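Local coordinates for protein dehydratase, IlvD/Edd family (Caulobacter crescentus, PDB 5OYN) that catalyses the dehydration of D-xylonate, and with similar efficiency D-gluconate, to the 2-dehydro-3-deoxy acids, using a [2Fe-2S] cluster and magnesium, at residues Ala235-Tyr240 against Leu328-His333; Gly161-Gly166 against Ser202-Ala207; Leu449-Arg454 against Gln477-Leu482; Ile456-Gly461 against Ser521-Gly526. All coordinates share one frame; numbering follows the deposited sequence.

Contacts 1 and 2 form one neighbourhood and contacts 3 and 4 another, in the N-terminal and C-terminal family regions respectively. Contacts 1 and 2 have centres about 9 Å apart and touch each other. Both are buried and meet a second subunit. Contact 1 joins a tyrosine to a glutamate and packs a histidine. Contact 2, the nearer to the cluster, uses a backbone N to serine bond with methionine and proline packing. Contacts 3 and 4, centres about 15 Å apart, touch no other subunit. Contact 3 is only partly buried, and its one cross-segment hydrogen bond is weak. Contact 4 is buried and pairs an arginine with a backbone carbonyl. Strand 455-460 serves contact 4, and contact 3 uses the loop entering that strand.

Contact 1 of 4, residues Ala235-Tyr240 against Leu328-His333; sequences AIPAPY and LGERFH
Two donors grip Gly329 O. His333 N reaches it at 3.0 Å as a bond of the first helical turn, and water 1 donates to it at 3.2 Å. The same water donates to Ala235 O, 3.1 Å from the water oxygen, so it bridges helix and loop. One hydrogen bond joins the segments directly: Tyr240 OH donates to Glu330 OE1 at 2.4 Å, on the lone pair anti to the other carboxylate oxygen. The tyrosine ring and the carboxylate stand nearly perpendicular, 85° apart, and OE1 meets the ring at its edge. Glu330 OE2 accepts from Asp165 N, so both carboxylate oxygens are held, which probably fixes the rotation of the group. The glutamate reaches the tyrosine because its chain is extended beyond CG.

His333 carries most of the packing. Its CG is anti to the backbone N (chi1 166°), which lays the ring alongside Ile236. Ile236 CA sits over one ring face, a CH-pi contact with 3.7 Å to the ring centroid. Ile236 CG1 approaches His333 NE2 to 3.4 Å. Ala235 CB packs against both His333 CB and Phe332 CD2. Pro237 CG meets Glu330 CG, while Pro237 CD lies over the centre of the Tyr240 ring.

The contact packs a loop with a type I beta turn, Pro237 to Tyr240, on the start of helix 329-335, where Leu328 is the N-cap. Tyr240 also packs on Leu164 of a second subunit. The loop joins helix 215-225 to helix 241-259, whose Glu242 touches Ile236 and His333.

Contact 2 of 4, residues Gly161-Gly166 against Ser202-Ala207; sequences GPMLDG and SSAPSA
Two irregular loops run side by side here, one leaving strand 155-159 of the parallel sheet and the other following helix 193-202. They form part of the surroundings of the [2Fe-2S] cluster: the Met163 side chain is about 7 Å from the cluster and about 5 Å from that of its ligand Cys210.

One hydrogen bond crosses the contact. Leu164 N donates to Ser206 OG at 3.2 Å, nearly straight at 163°. Ser206 OG in turn donates a hydrogen bond to Ala207 O at 3.0 Å, so the hydroxyl is used as both acceptor and donor. An alanine at Ser206 would remove the acceptor of Leu164 N and would probably loosen the pairing of the two loops. Two CA-H...O contacts accompany it. Met163 CA lies 3.5 Å from Ala207 O, and the one from Gly166 CA to Ser202 O is poorly directed.

Apolar side chains also meet. Met163 points at the opposite loop and bends at chi3 (-53°). Its SD rests 3.6 Å from Ala204 CB, and its CB faces Pro205 CD. Leu164 CB meets Pro205 CG. Leu164 also packs on Leu164 of a second subunit, and Met163 on Asn42 of a third.

Pro205 CG lies against the backbone of the other loop, 3.3 Å from both Leu164 O and Asp165 O.

Contact 3 of 4, residues Leu449-Arg454 against Gln477-Leu482; sequences LEIDER and QPPDHL
The loop between helix 436-443 and strand 455-460 of the mixed sheet is fastened here to the first turn of helix 480-484, in the C-terminal family region. Pro479 holds the N-cap position of that helix, and Leu482 N makes a weak bond back to Pro479 O. The contact lies away from the cluster and the magnesium site.

The apolar part is built on Ile451, whose side chain points at the helix. Its CD1 lies 3.7 Å from Pro479 CG. Its CG2, anti to the backbone N, lies 4.0 Å from Leu482 CD1. The proline ring and the isoleucine cross obliquely, whereas Leu482 and Ile451 cross at about a right angle. Leu482 forks over the loop backbone: CD1 faces Ile451, and CD2 comes to 3.9 Å from Glu453 N. An alanine at Leu482 would remove both methyls and would probably leave the loop less firmly packed on the helix. Beyond the two segments, Ile487 touches both Leu482 and Glu453, and Ile444 touches Pro479.

The polar part is slight. His481, exposed, has its CG between the backbone N and the carbonyl carbon (chi1 79°), a crowded position that brings its ring over to the loop. NE2 donates to Ile451 O at 3.1 Å, but the angle of 134° makes this a weak bond. The carbonyl oxygen meets the ring at its edge, in plane.

Within the loop, Arg454 N makes another weak bond, to Asp452 OD1 at 3.3 Å.

Contact 4 of 4, residues Ile456-Gly461 against Ser521-Gly526; sequences ILVIRG and SWLRTG
Arg460 and Leu523 bury the most area here, followed by Val458. The Arg460 side chain starts in the crowded position, with CG between the backbone N and the carbonyl carbon (chi1 60°), and bends at chi2. Its guanidinium thus reaches across to the loop. NH1 donates to Leu523 O at 3.2 Å along an almost straight line of 175°. The oxygen lies at the guanidinium edge, in plane, while the donor stands above the carbonyl plane. Leu520 O is a further partner of NH1. Arg460 NE forms a salt bridge with Asp435 OD1, so the group is held from more than one side, which probably limits its rotation.

Leu523 works in two ways. Its carbonyl oxygen accepts two bonds, the second from Arg524 NH1 at 3.0 Å. Its side chain, with CG anti to the backbone N, meets Val458 tip to tip, with CD2 and Val458 CG1 3.7 Å apart. Val458 lies on strand 455-460, which sits between 492-494 and 426-435 in a mixed sheet and runs parallel to both. The loop of Leu523 leads into strand 528-532, antiparallel to 426-435 in the same sheet. Val433 of strand 426-435 touches both Leu523 and Arg460.

Two arginines come close around the shared carbonyl. Arg460 NH2 and Arg524 NH1 are 3.8 Å apart, with guanidinium planes 89° from each other. Their repulsion is probably offset in part by Asp435 and by the shared Leu523 O. Arg524 NH1 also donates to Ser521 O at 2.9 Å, in the plane of its own guanidinium.

Contact 1 of 4, residues Ala235-Tyr240 against Leu328-His333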
loop_
_atom_site.group_PDB
_atom_site.type_symbol
_atom_site.label_atom_id
_atom_site.label_comp_id
_atom_site.label_asym_id
_atom_site.label_seq_id
_atom_site.Cartn_x
_atom_site.Cartn_y
_atom_site.Cartn_z
ATOM N N ALA A 235 -19.554 7.481 15.697
ATOM C CA ALA A 235 -19.311 6.518 16.763
ATOM C C ALA A 235 -18.776 5.170 16.298
ATOM O O ALA A 235 -18.324 4.400 17.156
ATOM C CB ALA A 235 -20.589 6.267 17.564
ATOM N N ILE A 236 -18.844 4.851 15.003
ATOM C CA ILE A 236 -18.385 3.531 14.539
ATOM C C ILE A 236 -16.941 3.315 14.974
ATOM O O ILE A 236 -16.081 4.182 14.718
ATOM C CB ILE A 236 -18.509 3.403 13.009
ATOM C CG1 ILE A 236 -19.831 3.974 12.493
ATOM C CG2 ILE A 236 -18.399 1.940 12.614
ATOM C CD1 ILE A 236 -19.844 4.234 10.998
ATOM N N PRO A 237 -16.617 2.218 15.660
ATOM C CA PRO A 237 -15.211 1.960 15.999
ATOM C C PRO A 237 -14.378 1.720 14.742
ATOM O O PRO A 237 -14.823 1.069 13.792
ATOM C CB PRO A 237 -15.285 0.707 16.887
ATOM C CG PRO A 237 -16.689 0.742 17.453
ATOM C CD PRO A 237 -17.521 1.247 16.305
ATOM N N ALA A 238 -13.158 2.253 14.754
ATOM C CA ALA A 238 -12.279 2.193 13.587
ATOM C C ALA A 238 -12.146 0.818 12.912
ATOM O O ALA A 238 -12.131 0.781 11.671
ATOM C CB ALA A 238 -10.902 2.730 13.992
ATOM N N PRO A 239 -12.036 -0.315 13.609
ATOM C CA PRO A 239 -11.869 -1.584 12.886
ATOM C C PRO A 239 -13.142 -2.277 12.425
ATOM O O PRO A 239 -13.017 -3.332 11.795
ATOM C CB PRO A 239 -11.116 -2.476 13.894
ATOM C CG PRO A 239 -10.853 -1.616 15.107
ATOM C CD PRO A 239 -11.794 -0.479 15.051
ATOM N N TYR A 240 -14.340 -1.754 12.688
ATOM C CA TYR A 240 -15.550 -2.363 12.130
ATOM C C TYR A 240 -15.615 -2.133 10.628
ATOM O O TYR A 240 -15.156 -1.111 10.111
ATOM C CB TYR A 240 -16.821 -1.771 12.748
ATOM C CG TYR A 240 -17.182 -2.219 14.139
ATOM C CD1 TYR A 240 -16.217 -2.684 15.020
ATOM C CD2 TYR A 240 -18.496 -2.139 14.583
ATOM C CE1 TYR A 240 -16.544 -3.060 16.307
ATOM C CE2 TYR A 240 -18.841 -2.502 15.872
ATOM C CZ TYR A 240 -17.859 -2.971 16.734
ATOM O OH TYR A 240 -18.196 -3.345 18.024
ATOM N N LEU A 328 -17.778 1.880 26.980
ATOM C CA LEU A 328 -16.822 2.505 26.078
ATOM C C LEU A 328 -17.426 2.617 24.683
ATOM O O LEU A 328 -18.609 2.317 24.492
ATOM C CB LEU A 328 -15.523 1.708 26.053
ATOM C CG LEU A 328 -14.796 1.494 27.386
ATOM C CD1 LEU A 328 -13.496 0.747 27.162
ATOM C CD2 LEU A 328 -14.504 2.794 28.069
ATOM N N GLY A 329 -16.614 3.031 23.705
ATOM C CA GLY A 329 -17.138 3.392 22.390
ATOM C C GLY A 329 -17.904 2.287 21.679
ATOM O O GLY A 329 -18.847 2.562 20.932
ATOM N N GLU A 330 -17.525 1.031 21.897
ATOM C CA GLU A 330 -18.227 -0.058 21.231
ATOM C C GLU A 330 -19.679 -0.126 21.669
ATOM O O GLU A 330 -20.585 -0.196 20.833
ATOM C CB GLU A 330 -17.531 -1.383 21.508
ATOM C CG GLU A 330 -16.243 -1.592 20.721
ATOM C CD GLU A 330 -15.893 -3.052 20.614
ATOM O OE1 GLU A 330 -16.543 -3.720 19.786
ATOM O OE2 GLU A 330 -15.004 -3.536 21.363
ATOM N N ARG A 331 -19.927 -0.128 22.980
ATOM C CA ARG A 331 -21.308 -0.196 23.452
ATOM C C ARG A 331 -22.097 1.040 23.019
ATOM O O ARG A 331 -23.277 0.938 22.637
ATOM C CB ARG A 331 -21.336 -0.364 24.968
ATOM C CG ARG A 331 -20.934 -1.754 25.454
ATOM C CD ARG A 331 -21.899 -2.842 24.987
ATOM N NE ARG A 331 -23.284 -2.689 25.449
ATOM C CZ ARG A 331 -23.756 -3.118 26.625
ATOM N NH1 ARG A 331 -22.958 -3.709 27.502
ATOM N NH2 ARG A 331 -25.039 -2.953 26.931
ATOM N N PHE A 332 -21.449 2.210 23.034
ATOM C CA PHE A 332 -22.129 3.426 22.627
ATOM C C PHE A 332 -22.633 3.309 21.194
ATOM O O PHE A 332 -23.811 3.571 20.910
ATOM C CB PHE A 332 -21.197 4.626 22.797
ATOM C CG PHE A 332 -21.806 5.930 22.339
ATOM C CD1 PHE A 332 -23.076 6.312 22.772
ATOM C CD2 PHE A 332 -21.117 6.766 21.467
ATOM C CE1 PHE A 332 -23.641 7.491 22.350
ATOM C CE2 PHE A 332 -21.677 7.952 21.038
ATOM C CZ PHE A 332 -22.940 8.314 21.476
ATOM N N HIS A 333 -21.764 2.873 20.279
ATOM C CA HIS A 333 -22.156 2.826 18.874
ATOM C C HIS A 333 -23.193 1.733 18.617
ATOM O O HIS A 333 -24.094 1.903 17.787
ATOM C CB HIS A 333 -20.925 2.633 17.982
ATOM C CG HIS A 333 -21.276 2.255 16.578
ATOM N ND1 HIS A 333 -21.311 0.946 16.148
ATOM C CD2 HIS A 333 -21.685 3.008 15.530
ATOM C CE1 HIS A 333 -21.701 0.910 14.887
ATOM N NE2 HIS A 333 -21.935 2.148 14.489
HETATM O O HOH W 1 -18.322 5.614 20.031
#

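Contact 2 of 4, residues Gly161-Gly166 against Ser202-Ala207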
loop_
_atom_site.group_PDB
_atom_site.type_symbol
_atom_site.label_atom_id
_atom_site.label_comp_id
_atom_site.label_asym_id
_atom_site.label_seq_id
_atom_site.Cartn_x
_atom_site.Cartn_y
_atom_site.Cartn_z
ATOM N N GLY A 161 -13.036 6.926 14.129
ATOM C CA GLY A 161 -13.716 6.101 15.100
ATOM C C GLY A 161 -12.811 5.736 16.259
ATOM O O GLY A 161 -11.582 5.828 16.169
ATOM N N PRO A 162 -13.391 5.300 17.371
ATOM C CA PRO A 162 -12.576 4.902 18.524
ATOM C C PRO A 162 -12.023 3.481 18.381
ATOM O O PRO A 162 -12.431 2.695 17.523
ATOM C CB PRO A 162 -13.572 4.991 19.677
ATOM C CG PRO A 162 -14.845 4.573 19.047
ATOM C CD PRO A 162 -14.829 5.171 17.657
ATOM N N MET A 163 -11.074 3.163 19.261
ATOM C CA MET A 163 -10.546 1.812 19.361
ATOM C C MET A 163 -11.596 0.866 19.933
ATOM O O MET A 163 -12.654 1.281 20.418
ATOM C CB MET A 163 -9.309 1.786 20.254
ATOM C CG MET A 163 -8.088 2.382 19.623
ATOM S SD MET A 163 -6.750 2.594 20.804
ATOM C CE MET A 163 -7.544 3.515 22.119
ATOM N N LEU A 164 -11.290 -0.430 19.881
ATOM C CA LEU A 164 -12.156 -1.425 20.494
ATOM C C LEU A 164 -12.078 -1.315 22.019
ATOM O O LEU A 164 -11.223 -0.615 22.570
ATOM C CB LEU A 164 -11.760 -2.821 20.031
ATOM C CG LEU A 164 -11.847 -3.071 18.527
ATOM C CD1 LEU A 164 -11.254 -4.438 18.177
ATOM C CD2 LEU A 164 -13.288 -2.954 18.060
ATOM N N ASP A 165 -12.990 -2.006 22.706
ATOM C CA ASP A 165 -12.959 -2.020 24.169
ATOM C C ASP A 165 -11.647 -2.620 24.656
ATOM O O ASP A 165 -11.151 -3.598 24.100
ATOM C CB ASP A 165 -14.108 -2.847 24.759
ATOM C CG ASP A 165 -15.491 -2.341 24.385
ATOM O OD1 ASP A 165 -15.643 -1.153 23.985
ATOM O OD2 ASP A 165 -16.442 -3.162 24.513
ATOM N N GLY A 166 -11.096 -2.052 25.717
ATOM C CA GLY A 166 -9.907 -2.595 26.349
ATOM C C GLY A 166 -10.299 -3.304 27.631
ATOM O O GLY A 166 -11.230 -2.883 28.324
ATOM N N SER A 202 -3.196 -2.198 27.789
ATOM C CA SER A 202 -4.477 -2.858 27.579
ATOM C C SER A 202 -5.570 -1.880 27.163
ATOM O O SER A 202 -6.591 -2.307 26.615
ATOM C CB SER A 202 -4.898 -3.601 28.841
ATOM O OG SER A 202 -4.485 -4.948 28.791
ATOM N N SER A 203 -5.384 -0.585 27.414
ATOM C CA SER A 203 -6.414 0.388 27.079
ATOM C C SER A 203 -6.495 0.661 25.583
ATOM O O SER A 203 -7.489 1.249 25.140
ATOM C CB SER A 203 -6.167 1.693 27.839
ATOM O OG SER A 203 -5.375 2.602 27.082
ATOM N N ALA A 204 -5.483 0.246 24.804
ATOM C CA ALA A 204 -5.375 0.545 23.379
ATOM C C ALA A 204 -5.251 -0.771 22.625
ATOM O O ALA A 204 -4.156 -1.141 22.194
ATOM C CB ALA A 204 -4.183 1.453 23.082
ATOM N N PRO A 205 -6.348 -1.497 22.431
ATOM C CA PRO A 205 -6.268 -2.822 21.808
ATOM C C PRO A 205 -6.287 -2.859 20.284
ATOM O O PRO A 205 -6.208 -3.963 19.724
ATOM C CB PRO A 205 -7.518 -3.509 22.365
ATOM C CG PRO A 205 -8.493 -2.395 22.512
ATOM C CD PRO A 205 -7.697 -1.202 22.938
ATOM N N SER A 206 -6.384 -1.726 19.589
ATOM C CA SER A 206 -6.569 -1.749 18.137
ATOM C C SER A 206 -6.346 -0.347 17.579
ATOM O O SER A 206 -6.010 0.591 18.309
ATOM C CB SER A 206 -7.965 -2.249 17.770
ATOM O OG SER A 206 -8.914 -1.186 17.852
ATOM N N ALA A 207 -6.559 -0.208 16.271
ATOM C CA ALA A 207 -6.527 1.100 15.644
ATOM C C ALA A 207 -7.761 1.932 16.044
ATOM O O ALA A 207 -8.819 1.400 16.400
ATOM C CB ALA A 207 -6.441 0.944 14.125
#

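Contact 3 of 4, residues Leu449-Arg454 against Gln477-Leu482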
loop_
_atom_site.group_PDB
_atom_site.type_symbol
_atom_site.label_atom_id
_atom_site.label_comp_id
_atom_site.label_asym_id
_atom_site.label_seq_id
_atom_site.Cartn_x
_atom_site.Cartn_y
_atom_site.Cartn_z
ATOM N N LEU A 449 2.800 22.121 53.443
ATOM C CA LEU A 449 1.591 22.810 53.016
ATOM C C LEU A 449 0.348 22.363 53.769
ATOM O O LEU A 449 -0.698 23.004 53.619
ATOM C CB LEU A 449 1.372 22.633 51.511
ATOM C CG LEU A 449 2.601 23.026 50.710
ATOM C CD1 LEU A 449 2.549 22.357 49.358
ATOM C CD2 LEU A 449 2.681 24.544 50.583
ATOM N N GLU A 450 0.443 21.306 54.575
ATOM C CA GLU A 450 -0.669 20.831 55.394
ATOM C C GLU A 450 -1.988 20.830 54.632
ATOM O O GLU A 450 -2.884 21.637 54.917
ATOM C CB GLU A 450 -0.797 21.674 56.663
ATOM C CG GLU A 450 0.073 21.184 57.805
ATOM C CD GLU A 450 0.021 22.099 59.010
ATOM O OE1 GLU A 450 -0.492 23.236 58.875
ATOM O OE2 GLU A 450 0.498 21.682 60.090
ATOM N N ILE A 451 -2.106 19.930 53.664
ATOM C CA ILE A 451 -3.283 19.821 52.810
ATOM C C ILE A 451 -4.290 18.896 53.479
ATOM O O ILE A 451 -3.916 17.902 54.114
ATOM C CB ILE A 451 -2.878 19.315 51.409
ATOM C CG1 ILE A 451 -1.709 20.148 50.862
ATOM C CG2 ILE A 451 -4.058 19.355 50.452
ATOM C CD1 ILE A 451 -1.505 20.044 49.355
ATOM N N ASP A 452 -5.572 19.231 53.369
ATOM C CA ASP A 452 -6.620 18.375 53.917
ATOM C C ASP A 452 -7.862 18.517 53.047
ATOM O O ASP A 452 -7.852 19.212 52.027
ATOM C CB ASP A 452 -6.908 18.701 55.391
ATOM C CG ASP A 452 -7.258 20.184 55.636
ATOM O OD1 ASP A 452 -7.762 20.880 54.717
ATOM O OD2 ASP A 452 -7.031 20.654 56.777
ATOM N N GLU A 453 -8.949 17.882 53.488
ATOM C CA GLU A 453 -10.146 17.733 52.669
ATOM C C GLU A 453 -10.782 19.056 52.249
ATOM O O GLU A 453 -11.611 19.060 51.334
ATOM C CB GLU A 453 -11.154 16.886 53.431
ATOM C CG GLU A 453 -10.476 16.054 54.497
ATOM C CD GLU A 453 -11.466 15.344 55.384
ATOM O OE1 GLU A 453 -11.126 14.250 55.900
ATOM O OE2 GLU A 453 -12.587 15.878 55.551
ATOM N N ARG A 454 -10.427 20.177 52.875
ATOM C CA ARG A 454 -11.076 21.446 52.561
ATOM C C ARG A 454 -10.177 22.380 51.753
ATOM O O ARG A 454 -10.387 23.598 51.761
ATOM C CB ARG A 454 -11.562 22.134 53.840
ATOM C CG ARG A 454 -12.118 21.183 54.904
ATOM C CD ARG A 454 -13.428 20.527 54.490
ATOM N NE ARG A 454 -14.303 21.435 53.747
ATOM C CZ ARG A 454 -15.531 21.117 53.334
ATOM N NH1 ARG A 454 -16.035 19.912 53.605
ATOM N NH2 ARG A 454 -16.257 21.998 52.652
ATOM N N GLN A 477 -4.426 15.479 41.354
ATOM C CA GLN A 477 -4.942 14.515 42.320
ATOM C C GLN A 477 -4.527 14.882 43.751
ATOM O O GLN A 477 -3.527 15.582 43.955
ATOM C CB GLN A 477 -4.464 13.094 41.991
ATOM C CG GLN A 477 -2.978 12.828 42.197
ATOM C CD GLN A 477 -2.649 11.342 42.096
ATOM O OE1 GLN A 477 -3.286 10.603 41.335
ATOM N NE2 GLN A 477 -1.658 10.895 42.865
ATOM N N PRO A 478 -5.284 14.433 44.758
ATOM C CA PRO A 478 -4.924 14.706 46.153
ATOM C C PRO A 478 -3.523 14.221 46.473
ATOM O O PRO A 478 -2.985 13.345 45.779
ATOM C CB PRO A 478 -5.971 13.909 46.946
ATOM C CG PRO A 478 -7.126 13.785 46.038
ATOM C CD PRO A 478 -6.568 13.718 44.653
ATOM N N PRO A 479 -2.897 14.769 47.516
ATOM C CA PRO A 479 -1.621 14.217 47.990
ATOM C C PRO A 479 -1.796 12.790 48.490
ATOM O O PRO A 479 -2.911 12.319 48.730
ATOM C CB PRO A 479 -1.215 15.160 49.129
ATOM C CG PRO A 479 -2.019 16.413 48.900
ATOM C CD PRO A 479 -3.296 15.978 48.256
ATOM N N ASP A 480 -0.666 12.095 48.634
ATOM C CA ASP A 480 -0.723 10.662 48.898
ATOM C C ASP A 480 -1.422 10.374 50.219
ATOM O O ASP A 480 -2.268 9.472 50.301
ATOM C CB ASP A 480 0.682 10.060 48.899
ATOM C CG ASP A 480 1.420 10.265 47.582
ATOM O OD1 ASP A 480 0.843 10.857 46.639
ATOM O OD2 ASP A 480 2.594 9.835 47.495
ATOM N N HIS A 481 -1.098 11.148 51.263
ATOM C CA HIS A 481 -1.659 10.864 52.580
ATOM C C HIS A 481 -3.182 10.914 52.561
ATOM O O HIS A 481 -3.834 10.113 53.239
ATOM C CB HIS A 481 -1.066 11.816 53.633
ATOM C CG HIS A 481 -1.663 13.191 53.645
ATOM N ND1 HIS A 481 -0.986 14.300 53.181
ATOM C CD2 HIS A 481 -2.855 13.647 54.107
ATOM C CE1 HIS A 481 -1.745 15.373 53.330
ATOM N NE2 HIS A 481 -2.886 15.003 53.885
ATOM N N LEU A 482 -3.762 11.806 51.750
ATOM C CA LEU A 482 -5.216 11.857 51.605
ATOM C C LEU A 482 -5.740 10.697 50.764
ATOM O O LEU A 482 -6.788 10.116 51.084
ATOM C CB LEU A 482 -5.638 13.194 50.992
ATOM C CG LEU A 482 -5.700 14.362 51.978
ATOM C CD1 LEU A 482 -5.151 15.633 51.361
ATOM C CD2 LEU A 482 -7.119 14.563 52.464
#

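Contact 4 of 4, residues Ile456-Gly461 against Ser521-Gly526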
loop_
_atom_site.group_PDB
_atom_site.type_symbol
_atom_site.label_atom_id
_atom_site.label_comp_id
_atom_site.label_asym_id
_atom_site.label_seq_id
_atom_site.Cartn_x
_atom_site.Cartn_y
_atom_site.Cartn_z
ATOM N N ILE A 456 -8.411 23.406 47.843
ATOM C CA ILE A 456 -8.711 23.379 46.415
ATOM C C ILE A 456 -7.399 23.564 45.655
ATOM O O ILE A 456 -6.698 24.566 45.847
ATOM C CB ILE A 456 -9.752 24.445 46.012
ATOM C CG1 ILE A 456 -9.856 24.547 44.491
ATOM C CG2 ILE A 456 -9.430 25.810 46.634
ATOM C CD1 ILE A 456 -11.088 25.263 44.022
ATOM N N LEU A 457 -7.060 22.596 44.804
ATOM C CA LEU A 457 -5.786 22.630 44.100
ATOM C C LEU A 457 -5.889 23.514 42.863
ATOM O O LEU A 457 -6.806 23.370 42.047
ATOM C CB LEU A 457 -5.343 21.218 43.735
ATOM C CG LEU A 457 -5.391 20.258 44.937
ATOM C CD1 LEU A 457 -5.274 18.808 44.487
ATOM C CD2 LEU A 457 -4.321 20.596 45.978
ATOM N N VAL A 458 -4.960 24.450 42.749
ATOM C CA VAL A 458 -5.011 25.489 41.736
ATOM C C VAL A 458 -3.705 25.447 40.966
ATOM O O VAL A 458 -2.628 25.314 41.561
ATOM C CB VAL A 458 -5.241 26.890 42.357
ATOM C CG1 VAL A 458 -5.138 27.983 41.300
ATOM C CG2 VAL A 458 -6.593 26.962 43.036
ATOM N N ILE A 459 -3.799 25.549 39.643
ATOM C CA ILE A 459 -2.636 25.552 38.772
ATOM C C ILE A 459 -2.769 26.733 37.825
ATOM O O ILE A 459 -3.869 27.030 37.347
ATOM C CB ILE A 459 -2.502 24.214 38.004
ATOM C CG1 ILE A 459 -1.249 24.211 37.125
ATOM C CG2 ILE A 459 -3.754 23.927 37.186
ATOM C CD1 ILE A 459 -0.690 22.828 36.884
ATOM N N ARG A 460 -1.655 27.422 37.575
ATOM C CA ARG A 460 -1.658 28.612 36.735
ATOM C C ARG A 460 -0.437 28.604 35.827
ATOM O O ARG A 460 0.559 27.924 36.092
ATOM C CB ARG A 460 -1.680 29.907 37.568
ATOM C CG ARG A 460 -0.491 30.058 38.511
ATOM C CD ARG A 460 -0.058 31.514 38.693
ATOM N NE ARG A 460 0.810 31.640 39.865
ATOM C CZ ARG A 460 0.429 32.147 41.036
ATOM N NH1 ARG A 460 -0.807 32.597 41.194
ATOM N NH2 ARG A 460 1.286 32.203 42.049
ATOM N N GLY A 461 -0.521 29.394 34.758
ATOM C CA GLY A 461 0.497 29.424 33.734
ATOM C C GLY A 461 0.332 28.385 32.648
ATOM O O GLY A 461 1.261 28.190 31.847
ATOM N N SER A 521 -3.389 35.522 38.556
ATOM C CA SER A 521 -2.012 35.991 38.695
ATOM C C SER A 521 -1.703 36.443 40.115
ATOM O O SER A 521 -0.546 36.368 40.542
ATOM C CB SER A 521 -1.709 37.121 37.708
ATOM O OG SER A 521 -2.835 37.947 37.486
ATOM N N TRP A 522 -2.709 36.896 40.870
ATOM C CA TRP A 522 -2.465 37.414 42.208
ATOM C C TRP A 522 -2.896 36.477 43.323
ATOM O O TRP A 522 -2.601 36.764 44.489
ATOM C CB TRP A 522 -3.142 38.783 42.403
ATOM C CG TRP A 522 -4.603 38.922 42.001
ATOM C CD1 TRP A 522 -5.097 39.561 40.885
ATOM C CD2 TRP A 522 -5.747 38.475 42.740
ATOM N NE1 TRP A 522 -6.476 39.513 40.879
ATOM C CE2 TRP A 522 -6.899 38.846 42.002
ATOM C CE3 TRP A 522 -5.912 37.780 43.940
ATOM C CZ2 TRP A 522 -8.192 38.546 42.432
ATOM C CZ3 TRP A 522 -7.205 37.483 44.369
ATOM C CH2 TRP A 522 -8.325 37.868 43.617
ATOM N N LEU A 523 -3.567 35.372 43.010
ATOM C CA LEU A 523 -3.971 34.436 44.052
ATOM C C LEU A 523 -2.745 33.798 44.700
ATOM O O LEU A 523 -1.700 33.615 44.069
ATOM C CB LEU A 523 -4.900 33.373 43.475
ATOM C CG LEU A 523 -5.315 32.166 44.314
ATOM C CD1 LEU A 523 -6.609 32.425 45.074
ATOM C CD2 LEU A 523 -5.504 30.994 43.387
ATOM N N ARG A 524 -2.859 33.503 45.991
ATOM C CA ARG A 524 -1.745 32.939 46.736
ATOM C C ARG A 524 -2.259 31.822 47.625
ATOM O O ARG A 524 -3.402 31.853 48.086
ATOM C CB ARG A 524 -1.023 33.998 47.582
ATOM C CG ARG A 524 -0.689 35.283 46.840
ATOM C CD ARG A 524 0.572 35.141 46.006
ATOM N NE ARG A 524 0.954 36.383 45.334
ATOM C CZ ARG A 524 0.798 36.608 44.030
ATOM N NH1 ARG A 524 0.258 35.672 43.254
ATOM N NH2 ARG A 524 1.178 37.771 43.497
ATOM N N THR A 525 -1.402 30.824 47.847
ATOM C CA THR A 525 -1.755 29.695 48.697
ATOM C C THR A 525 -2.240 30.194 50.057
ATOM O O THR A 525 -1.778 31.218 50.564
ATOM C CB THR A 525 -0.543 28.766 48.845
ATOM O OG1 THR A 525 -0.114 28.345 47.543
ATOM C CG2 THR A 525 -0.873 27.542 49.666
ATOM N N GLY A 526 -3.209 29.489 50.635
ATOM C CA GLY A 526 -3.788 29.885 51.894
ATOM C C GLY A 526 -5.001 30.787 51.783
ATOM O O GLY A 526 -5.791 30.861 52.739
#